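Long-range contact in carbohydrate-binding protein (Flavonifractor plautii, PDB 6N1B), which removes the acetyl group from N-acetylgalactosamine, probably on the A blood antigen, as part of a gut bacterial pathway converting A to O type blood: residues Q51-D56 / V72-V77. Numbering follows the deposited sequence.
With CA (calcium ion), chain D.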
ATOM      1  N   GLN A  51      -2.519 -12.590  10.076  1.00  8.39           N
ATOM      2  CA  GLN A  51      -1.313 -12.037   9.487  1.00  8.90           C
ATOM      3  C   GLN A  51      -1.688 -11.214   8.212  1.00  7.58           C
ATOM      4  O   GLN A  51      -2.456 -11.717   7.393  1.00  9.24           O
ATOM      5  CB  GLN A  51      -0.280 -13.116   9.190  1.00  8.64           C
ATOM      6  CG  GLN A  51       0.198 -13.867  10.436  1.00  8.58           C
ATOM      7  CD  GLN A  51       1.227 -14.874  10.083  1.00  9.43           C
ATOM      8  OE1 GLN A  51       2.297 -14.462   9.597  1.00 10.20           O
ATOM      9  NE2 GLN A  51       0.946 -16.158  10.264  1.00  8.95           N
ATOM     10  N   VAL A  52      -1.065 -10.030   8.126  1.00  8.04           N
ATOM     11  CA  VAL A  52      -1.521  -9.044   7.182  1.00  8.48           C
ATOM     12  C   VAL A  52      -0.314  -8.182   6.768  1.00  8.73           C
ATOM     13  O   VAL A  52       0.659  -8.026   7.511  1.00  8.97           O
ATOM     14  CB  VAL A  52      -2.629  -8.133   7.735  1.00  8.92           C
ATOM     15  CG1 VAL A  52      -3.966  -8.893   7.888  1.00  8.91           C
ATOM     16  CG2 VAL A  52      -2.229  -7.508   9.074  1.00  9.20           C
ATOM     17  N   THR A  53      -0.441  -7.605   5.518  1.00  7.76           N
ATOM     18  CA  THR A  53       0.599  -6.712   4.992  1.00  8.50           C
ATOM     19  C   THR A  53       0.026  -5.706   4.051  1.00  8.51           C
ATOM     20  O   THR A  53      -1.132  -5.792   3.626  1.00  9.01           O
ATOM     21  CB  THR A  53       1.726  -7.621   4.330  1.00  8.32           C
ATOM     22  OG1 THR A  53       2.892  -6.839   4.179  1.00  9.06           O
ATOM     23  CG2 THR A  53       1.260  -8.146   3.006  1.00  8.89           C
ATOM     24  N   HIS A  54       0.912  -4.781   3.706  1.00  7.99           N
ATOM     25  CA  HIS A  54       0.618  -3.848   2.623  1.00  8.55           C
ATOM     26  C   HIS A  54      -0.724  -3.101   2.755  1.00  7.68           C
ATOM     27  O   HIS A  54      -1.628  -3.196   1.919  1.00  8.84           O
ATOM     28  CB  HIS A  54       0.737  -4.529   1.270  1.00  8.18           C
ATOM     29  CG  HIS A  54       0.904  -3.650   0.061  1.00  7.90           C
ATOM     30  ND1 HIS A  54       0.003  -2.716  -0.460  1.00 11.03           N
ATOM     31  CD2 HIS A  54       2.005  -3.747  -0.762  1.00  6.35           C
ATOM     32  CE1 HIS A  54       0.608  -2.258  -1.591  1.00  6.94           C
ATOM     33  NE2 HIS A  54       1.787  -2.843  -1.748  1.00 11.81           N
ATOM     34  N   PRO A  55      -0.851  -2.344   3.863  1.00  7.86           N
ATOM     35  CA  PRO A  55      -2.013  -1.537   3.995  1.00  7.90           C
ATOM     36  C   PRO A  55      -2.010  -0.409   2.960  1.00  8.12           C
ATOM     37  O   PRO A  55      -0.943   0.098   2.633  1.00  8.67           O
ATOM     38  CB  PRO A  55      -1.942  -0.958   5.399  1.00  9.68           C
ATOM     39  CG  PRO A  55      -0.439  -0.837   5.589  1.00  9.99           C
ATOM     40  CD  PRO A  55       0.140  -2.061   4.928  1.00  9.06           C
ATOM     41  N   ASP A  56      -3.210   0.116   2.684  1.00  8.10           N
ATOM     42  CA  ASP A  56      -3.363   1.419   2.043  1.00  7.83           C
ATOM     43  C   ASP A  56      -4.571   2.151   2.670  1.00  8.22           C
ATOM     44  O   ASP A  56      -5.688   1.564   2.606  1.00  9.12           O
ATOM     45  CB  ASP A  56      -3.461   1.326   0.529  1.00  8.03           C
ATOM     46  CG  ASP A  56      -3.116   2.682  -0.074  1.00  8.23           C
ATOM     47  OD1 ASP A  56      -2.044   3.242   0.230  1.00  8.66           O
ATOM     48  OD2 ASP A  56      -3.999   3.260  -0.801  1.00  8.09           O
ATOM     49  N   VAL A  72      -7.626  -0.616   2.573  1.00  8.51           N
ATOM     50  CA  VAL A  72      -7.512  -1.916   1.889  1.00  8.31           C
ATOM     51  C   VAL A  72      -6.189  -2.556   2.305  1.00  8.19           C
ATOM     52  O   VAL A  72      -5.241  -1.832   2.644  1.00  8.70           O
ATOM     53  CB  VAL A  72      -7.626  -1.714   0.366  1.00  8.89           C
ATOM     54  CG1 VAL A  72      -6.427  -0.918  -0.231  1.00  9.79           C
ATOM     55  CG2 VAL A  72      -7.841  -3.083  -0.386  1.00  9.09           C
ATOM     56  N   TYR A  73      -6.141  -3.863   2.341  1.00  8.02           N
ATOM     57  CA  TYR A  73      -4.953  -4.544   2.778  1.00  8.11           C
ATOM     58  C   TYR A  73      -5.050  -5.986   2.271  1.00  8.30           C
ATOM     59  O   TYR A  73      -6.066  -6.418   1.703  1.00  8.70           O
ATOM     60  CB  TYR A  73      -4.839  -4.534   4.333  1.00  8.96           C
ATOM     61  CG  TYR A  73      -5.961  -5.239   5.047  1.00  8.35           C
ATOM     62  CD1 TYR A  73      -7.242  -4.666   5.136  1.00  9.54           C
ATOM     63  CD2 TYR A  73      -5.815  -6.483   5.550  1.00 10.34           C
ATOM     64  CE1 TYR A  73      -8.271  -5.330   5.701  1.00  8.95           C
ATOM     65  CE2 TYR A  73      -6.897  -7.187   6.140  1.00  9.18           C
ATOM     66  CZ  TYR A  73      -8.084  -6.559   6.215  1.00  9.08           C
ATOM     67  OH  TYR A  73      -9.166  -7.203   6.806  1.00 11.41           O
ATOM     68  N   THR A  74      -3.962  -6.758   2.475  1.00  8.48           N
ATOM     69  CA  THR A  74      -4.012  -8.214   2.102  1.00  8.47           C
ATOM     70  C   THR A  74      -3.480  -9.029   3.263  1.00  7.61           C
ATOM     71  O   THR A  74      -2.363  -8.790   3.734  1.00  9.09           O
ATOM     72  CB  THR A  74      -3.119  -8.487   0.909  1.00  8.90           C
ATOM     73  OG1 THR A  74      -1.835  -7.838   1.092  1.00  9.52           O
ATOM     74  CG2 THR A  74      -3.712  -8.008  -0.371  1.00 10.09           C
ATOM     75  N   PRO A  75      -4.221 -10.041   3.684  1.00  8.82           N
ATOM     76  CA  PRO A  75      -3.603 -11.052   4.468  1.00  9.23           C
ATOM     77  C   PRO A  75      -2.395 -11.602   3.814  1.00  8.98           C
ATOM     78  O   PRO A  75      -2.244 -11.575   2.582  1.00  9.58           O
ATOM     79  CB  PRO A  75      -4.707 -12.192   4.533  1.00  9.23           C
ATOM     80  CG  PRO A  75      -5.996 -11.404   4.325  1.00 10.28           C
ATOM     81  CD  PRO A  75      -5.599 -10.394   3.297  1.00 10.04           C
ATOM     82  N   ASN A  76      -1.447 -12.181   4.572  1.00  9.34           N
ATOM     83  CA  ASN A  76      -0.360 -12.963   3.979  1.00  9.94           C
ATOM     84  C   ASN A  76       0.272 -13.840   5.031  1.00 10.20           C
ATOM     85  O   ASN A  76       0.307 -13.470   6.202  1.00 10.57           O
ATOM     86  CB  ASN A  76       0.705 -12.091   3.306  1.00 11.66           C
ATOM     87  CG  ASN A  76       1.421 -12.815   2.176  1.00 12.14           C
ATOM     88  OD1 ASN A  76       0.879 -13.752   1.588  1.00 12.61           O
ATOM     89  ND2 ASN A  76       2.691 -12.343   1.897  1.00 18.38           N
ATOM     90  N   VAL A  77       0.806 -14.989   4.579  1.00  9.27           N
ATOM     91  CA  VAL A  77       1.628 -15.888   5.410  1.00  9.76           C
ATOM     92  C   VAL A  77       2.819 -16.332   4.584  1.00  9.98           C
ATOM     93  O   VAL A  77       2.758 -16.287   3.343  1.00 10.87           O
ATOM     94  CB  VAL A  77       0.773 -17.127   5.874  1.00 10.01           C
ATOM     95  CG1 VAL A  77      -0.422 -16.673   6.703  1.00 10.27           C
ATOM     96  CG2 VAL A  77       0.372 -18.000   4.743  1.00 10.20           C
TER
HETATM   97 CA    CA D 502      -2.293   5.105  -1.323  1.00  8.79          CA
HETATM   98  O   HOH W   1      -2.386  -5.029   0.053  1.00 10.23           O
HETATM   99  O   HOH W   2      -1.872   6.545   0.478  1.00 12.48           O
HETATM  100  O   HOH W   3      -4.602   5.980  -0.059  1.00 10.05           O
HETATM  101  O   HOH W   4      -1.610   6.679  -3.000  1.00 10.24           O
HETATM  102  O   HOH W   5      -4.063   5.532  -2.954  1.00  9.77           O
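With chi1 at -71°, Val-52 sets CG1 beside its own backbone N, and Tyr-73, at chi1 62°, holds CG between its backbone N and carbonyl carbon; Val-52 CG1 then meets Tyr-73 ring atom CE2 obliquely at 3.8 Å. Both residues belong to a two-strand antiparallel ladder interrupted by a beta bulge, in one of five small antiparallel sheets consistent with a five-bladed propeller. The bulge shows in the register: Thr-53 pairs with Thr-74 and Asp-56 with Val-72, which puts His-54 and Pro-55 opposite the single residue Tyr-73. Regular pairing holds on both sides of it. Thr-74 N donates to Thr-53 O over 3.2 Å, nearly straight at 171°, and Asp-56 N reaches Val-72 O at 2.8 Å. Water 1 bridges the bulge to the neighbouring strand, donating to His-54 O at 2.7 Å and hydrogen-bonding Thr-74 OG1. Thr-53, Thr-74, Val-72 and Asp-56 all project from the same sheet face; there Asp-56 CB packs on Val-72 CG1 at 3.8 Å. The strand thereby delivers the Asp-56 carboxylate to a calcium ion also bound by Asp-122 and Asp-274, while Arg-336, which donates to OD1, probably helps fix the group's rotation. Binding is bidentate, OD1 lying 2.4 Å and OD2 2.6 Å from the calcium, with four waters among the remaining ligands.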